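Local coordinates for RNA-binding protein RO60 (Deinococcus radiodurans, PDB 2NVO) that binds several small RNAs that accumulate during recovery from ultraviolet irradiation and contributes to the bacterium's resistance to that radiation, at residues A[65-69]-A[100-104]; A[76-80]-A[108-114]. All coordinates share one frame; numbering follows the deposited sequence.

Interaction 1. Residues A[65-69]-A[100-104]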
# COMPACT_ATOMS: atom_id res chain seq x y z
N THR A 65 4.56 0.77 13.79
CA THR A 65 3.37 1.58 13.95
C THR A 65 3.82 3.02 14.13
O THR A 65 4.82 3.29 14.82
CB THR A 65 2.58 1.16 15.19
OG1 THR A 65 2.20 -0.21 15.05
CG2 THR A 65 1.34 2.02 15.35
N VAL A 66 3.11 3.94 13.52
CA VAL A 66 3.49 5.33 13.62
C VAL A 66 3.36 5.79 15.08
O VAL A 66 2.38 5.49 15.77
CB VAL A 66 2.64 6.22 12.71
CG1 VAL A 66 1.19 6.25 13.19
CG2 VAL A 66 3.22 7.63 12.64
N GLN A 67 4.38 6.49 15.54
CA GLN A 67 4.34 7.14 16.83
C GLN A 67 4.72 8.58 16.59
O GLN A 67 5.57 8.86 15.74
CB GLN A 67 5.33 6.49 17.78
CG GLN A 67 4.92 5.11 18.26
CD GLN A 67 5.77 4.65 19.41
OE1 GLN A 67 6.57 3.72 19.27
NE2 GLN A 67 5.62 5.30 20.57
N ALA A 68 4.09 9.50 17.32
CA ALA A 68 4.44 10.92 17.20
C ALA A 68 5.80 11.19 17.84
O ALA A 68 6.06 10.76 18.96
CB ALA A 68 3.37 11.78 17.84
N THR A 69 6.68 11.90 17.14
CA THR A 69 7.96 12.27 17.71
C THR A 69 7.87 13.65 18.33
O THR A 69 6.85 14.33 18.21
CB THR A 69 9.09 12.26 16.66
OG1 THR A 69 8.78 13.20 15.63
CG2 THR A 69 9.26 10.86 16.07
N ASP A 100 -2.72 6.06 8.72
CA ASP A 100 -2.31 6.10 10.14
C ASP A 100 -1.69 7.41 10.61
O ASP A 100 -2.14 7.98 11.61
CB ASP A 100 -1.34 4.95 10.47
CG ASP A 100 -1.91 3.58 10.17
OD1 ASP A 100 -2.74 3.44 9.25
OD2 ASP A 100 -1.50 2.63 10.86
N PRO A 101 -0.62 7.88 9.94
CA PRO A 101 0.07 9.08 10.41
C PRO A 101 -0.83 10.33 10.39
O PRO A 101 -0.71 11.18 11.27
CB PRO A 101 1.23 9.25 9.42
CG PRO A 101 1.48 7.87 8.88
CD PRO A 101 0.10 7.23 8.83
N ALA A 102 -1.68 10.44 9.37
CA ALA A 102 -2.59 11.58 9.25
C ALA A 102 -3.68 11.51 10.31
O ALA A 102 -4.11 12.55 10.84
CB ALA A 102 -3.20 11.63 7.85
N LEU A 103 -4.12 10.30 10.63
CA LEU A 103 -5.08 10.09 11.70
C LEU A 103 -4.51 10.47 13.06
O LEU A 103 -5.20 11.09 13.87
CB LEU A 103 -5.55 8.63 11.71
CG LEU A 103 -6.35 8.24 10.47
CD1 LEU A 103 -6.65 6.75 10.47
CD2 LEU A 103 -7.63 9.05 10.42
N LEU A 104 -3.24 10.12 13.29
CA LEU A 104 -2.56 10.41 14.54
C LEU A 104 -2.36 11.90 14.71
O LEU A 104 -2.64 12.46 15.76
CB LEU A 104 -1.19 9.72 14.59
CG LEU A 104 -0.21 10.18 15.67
CD1 LEU A 104 -0.85 10.07 17.07
CD2 LEU A 104 1.10 9.40 15.63
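V66 packs its side chain against the start of helix 100-112, on D100, P101 and L104. Its CB leads to two methyls that divide the work. CG1 sits between the backbone N and the carbonyl carbon of its own residue (chi1 67°), and from there it reaches both the first and the fifth residue of the helical segment. It lies 3.9 Å from D100 CB, so the aspartate takes part through its methylene, and 4.0 Å from L104 CD2. The other methyl, CG2, lies over P101, 4.1 Å from the ring's CB and with CG only slightly farther off, and it also borders L104 CD2. One branched residue thus fills the angle between the proline ring and the leucine one turn on.

L104 answers from the helix side. Its CG is anti to the backbone N (chi1 166°), which carries CD2 out to the extended chain of 65-69. The methyl meets backbone as well as side chain: it stands 3.4 Å from A68 N and 3.8 Å from Q67 C, pressing on the peptide link between those two residues, while A68 CB closes in at 4.0 Å. No hydrogen bond joins the two segments; the contact is held by van der Waals packing, methyl against side chain and against peptide. Within the helix, L104 N bonds to D100 O at 2.9 Å and closes the first turn.

This is plain structural packing within the helical TROVE domain. The loop 65-69 comes after strand 56-59, and T69 is the N-cap of helix 70-78. Helix 133-143 packs beside this contact, with F142 touching both V66 and L104 and H138 touching D100. Helix 80-93 meets the same helical turn through A102, which rests on T87 and V91.

Interaction 2. Residues A[76-80]-A[108-114]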
# COMPACT_ATOMS: atom_id res chain seq x y z
N VAL A 76 2.62 20.79 16.65
CA VAL A 76 1.18 20.89 16.85
C VAL A 76 0.85 21.98 17.87
O VAL A 76 -0.15 22.67 17.74
CB VAL A 76 0.57 19.56 17.30
CG1 VAL A 76 -0.85 19.77 17.83
CG2 VAL A 76 0.57 18.56 16.15
N GLN A 77 1.71 22.13 18.87
CA GLN A 77 1.54 23.19 19.86
C GLN A 77 1.85 24.55 19.24
O GLN A 77 1.06 25.49 19.34
CB GLN A 77 2.45 22.96 21.06
CG GLN A 77 2.07 21.75 21.87
CD GLN A 77 0.63 21.80 22.36
OE1 GLN A 77 0.24 22.73 23.06
NE2 GLN A 77 -0.15 20.80 21.98
N ARG A 78 3.00 24.62 18.58
CA ARG A 78 3.51 25.85 17.99
C ARG A 78 2.59 26.42 16.92
O ARG A 78 2.25 27.60 16.94
CB ARG A 78 4.91 25.62 17.41
CG ARG A 78 5.78 26.86 17.39
CD ARG A 78 7.06 26.63 16.60
NE ARG A 78 7.54 25.25 16.71
CZ ARG A 78 7.69 24.44 15.67
NH1 ARG A 78 8.13 23.20 15.86
NH2 ARG A 78 7.41 24.86 14.45
N ASP A 79 2.17 25.58 15.98
CA ASP A 79 1.32 26.01 14.87
C ASP A 79 0.37 24.89 14.41
O ASP A 79 0.57 24.28 13.36
CB ASP A 79 2.18 26.51 13.70
CG ASP A 79 1.35 27.15 12.59
OD1 ASP A 79 0.10 27.06 12.61
OD2 ASP A 79 1.96 27.75 11.67
N ALA A 80 -0.65 24.63 15.22
CA ALA A 80 -1.65 23.61 14.91
C ALA A 80 -2.36 23.89 13.58
O ALA A 80 -2.81 22.97 12.90
CB ALA A 80 -2.66 23.49 16.04
N LEU A 108 -3.95 14.54 17.47
CA LEU A 108 -3.12 15.42 18.29
C LEU A 108 -3.64 16.86 18.26
O LEU A 108 -3.77 17.51 19.29
CB LEU A 108 -1.65 15.40 17.86
CG LEU A 108 -0.81 14.16 18.14
CD1 LEU A 108 0.50 14.19 17.33
CD2 LEU A 108 -0.52 14.03 19.63
N ILE A 109 -3.90 17.35 17.06
CA ILE A 109 -4.45 18.69 16.89
C ILE A 109 -5.82 18.79 17.57
O ILE A 109 -6.03 19.63 18.45
CB ILE A 109 -4.58 19.05 15.40
CG1 ILE A 109 -3.23 18.93 14.69
CG2 ILE A 109 -5.14 20.47 15.25
CD1 ILE A 109 -3.34 19.09 13.17
N ALA A 110 -6.73 17.90 17.18
CA ALA A 110 -8.09 17.91 17.70
C ALA A 110 -8.13 17.85 19.23
O ALA A 110 -8.97 18.49 19.85
CB ALA A 110 -8.90 16.76 17.10
N LYS A 111 -7.21 17.08 19.82
CA LYS A 111 -7.27 16.82 21.25
C LYS A 111 -6.38 17.73 22.09
O LYS A 111 -6.69 17.99 23.24
CB LYS A 111 -6.92 15.36 21.57
CG LYS A 111 -7.85 14.33 20.94
CD LYS A 111 -9.25 14.37 21.52
CE LYS A 111 -9.26 14.05 23.01
NZ LYS A 111 -10.62 13.69 23.50
N THR A 112 -5.28 18.21 21.52
CA THR A 112 -4.30 18.91 22.33
C THR A 112 -3.79 20.25 21.78
O THR A 112 -2.91 20.87 22.37
CB THR A 112 -3.08 18.02 22.66
OG1 THR A 112 -2.23 17.90 21.51
CG2 THR A 112 -3.54 16.64 23.12
N ALA A 113 -4.34 20.70 20.65
CA ALA A 113 -3.96 22.01 20.14
C ALA A 113 -4.40 23.08 21.14
O ALA A 113 -5.52 23.03 21.65
CB ALA A 113 -4.59 22.26 18.78
N PRO A 114 -3.52 24.05 21.43
CA PRO A 114 -3.80 25.11 22.42
C PRO A 114 -5.08 25.90 22.12
O PRO A 114 -5.80 26.26 23.05
CB PRO A 114 -2.58 26.03 22.30
CG PRO A 114 -1.50 25.17 21.75
CD PRO A 114 -2.17 24.18 20.85
O HOH W 1 1.07 18.21 20.76
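Q77 curls its amide over to the T112 carbonyl and donates from NE2 to T112 O at 2.8 Å. The chain is bent at chi2 (-56°), which brings the amide across the T112 side chain at roughly a right angle. The bond is nearly straight at the hydrogen, and the acceptor lies close to the plane of the Q77 amide, yet the nitrogen approaches from above the carbonyl plane of T112. OE1 of the same amide rests against the ring of P114, 3.3 Å from CG.

T112 has its OG1 between the backbone N and the carbonyl carbon (chi1 76°), where it turns back and donates to L108 O at 2.7 Å. That carbonyl also accepts from T112 N, and the two donors reach it from opposite faces. A water accepts from Q77 NE2 and makes a weak bond to T112 OG1.

Beside these polar bonds the packing is apolar. V76 CG1 lies 3.9 Å from I109 CA, while CG2 borders I109 CG1. A80 CB meets A113 CB at 3.6 Å and I109 CG2 at 4.0 Å; the small alanine side chains are consistent with the close approach.

Chemically, then, the contact joins helix 70-78 and the first residue of helix 80-93 to the tail of helix 100-112 within the TROVE domain, through apolar packing of V76, A80, I109 and A113. Alongside, one side-chain amide holds the T112 carbonyl. The hydrogen bond from NE2 and the ring beside OE1 probably limit how that amide turns; the water adds a further partner.

Overall arrangement
Both interactions use helix 100-112: interaction 1 its first turn, interaction 2 its last residues and the chain just beyond. Their centres are 14 Å apart, and they meet where A68 CB touches L108 CD1 at 3.8 Å. Along the chain the segments alternate, 65-69, 76-80, 100-104 and 108-114, the first pairing with the third and the second with the fourth. The contacts tie helix 70-78 and the loop before it to helix 100-112, across helix 80-93 in sequence. All lie in the TROVE domain, the horseshoe of HEAT-like repeats that the VWFA-like domain closes into a ring, away from the metal site; helix 133-143, beside interaction 1, falls in the region inferred by similarity to bind RNA.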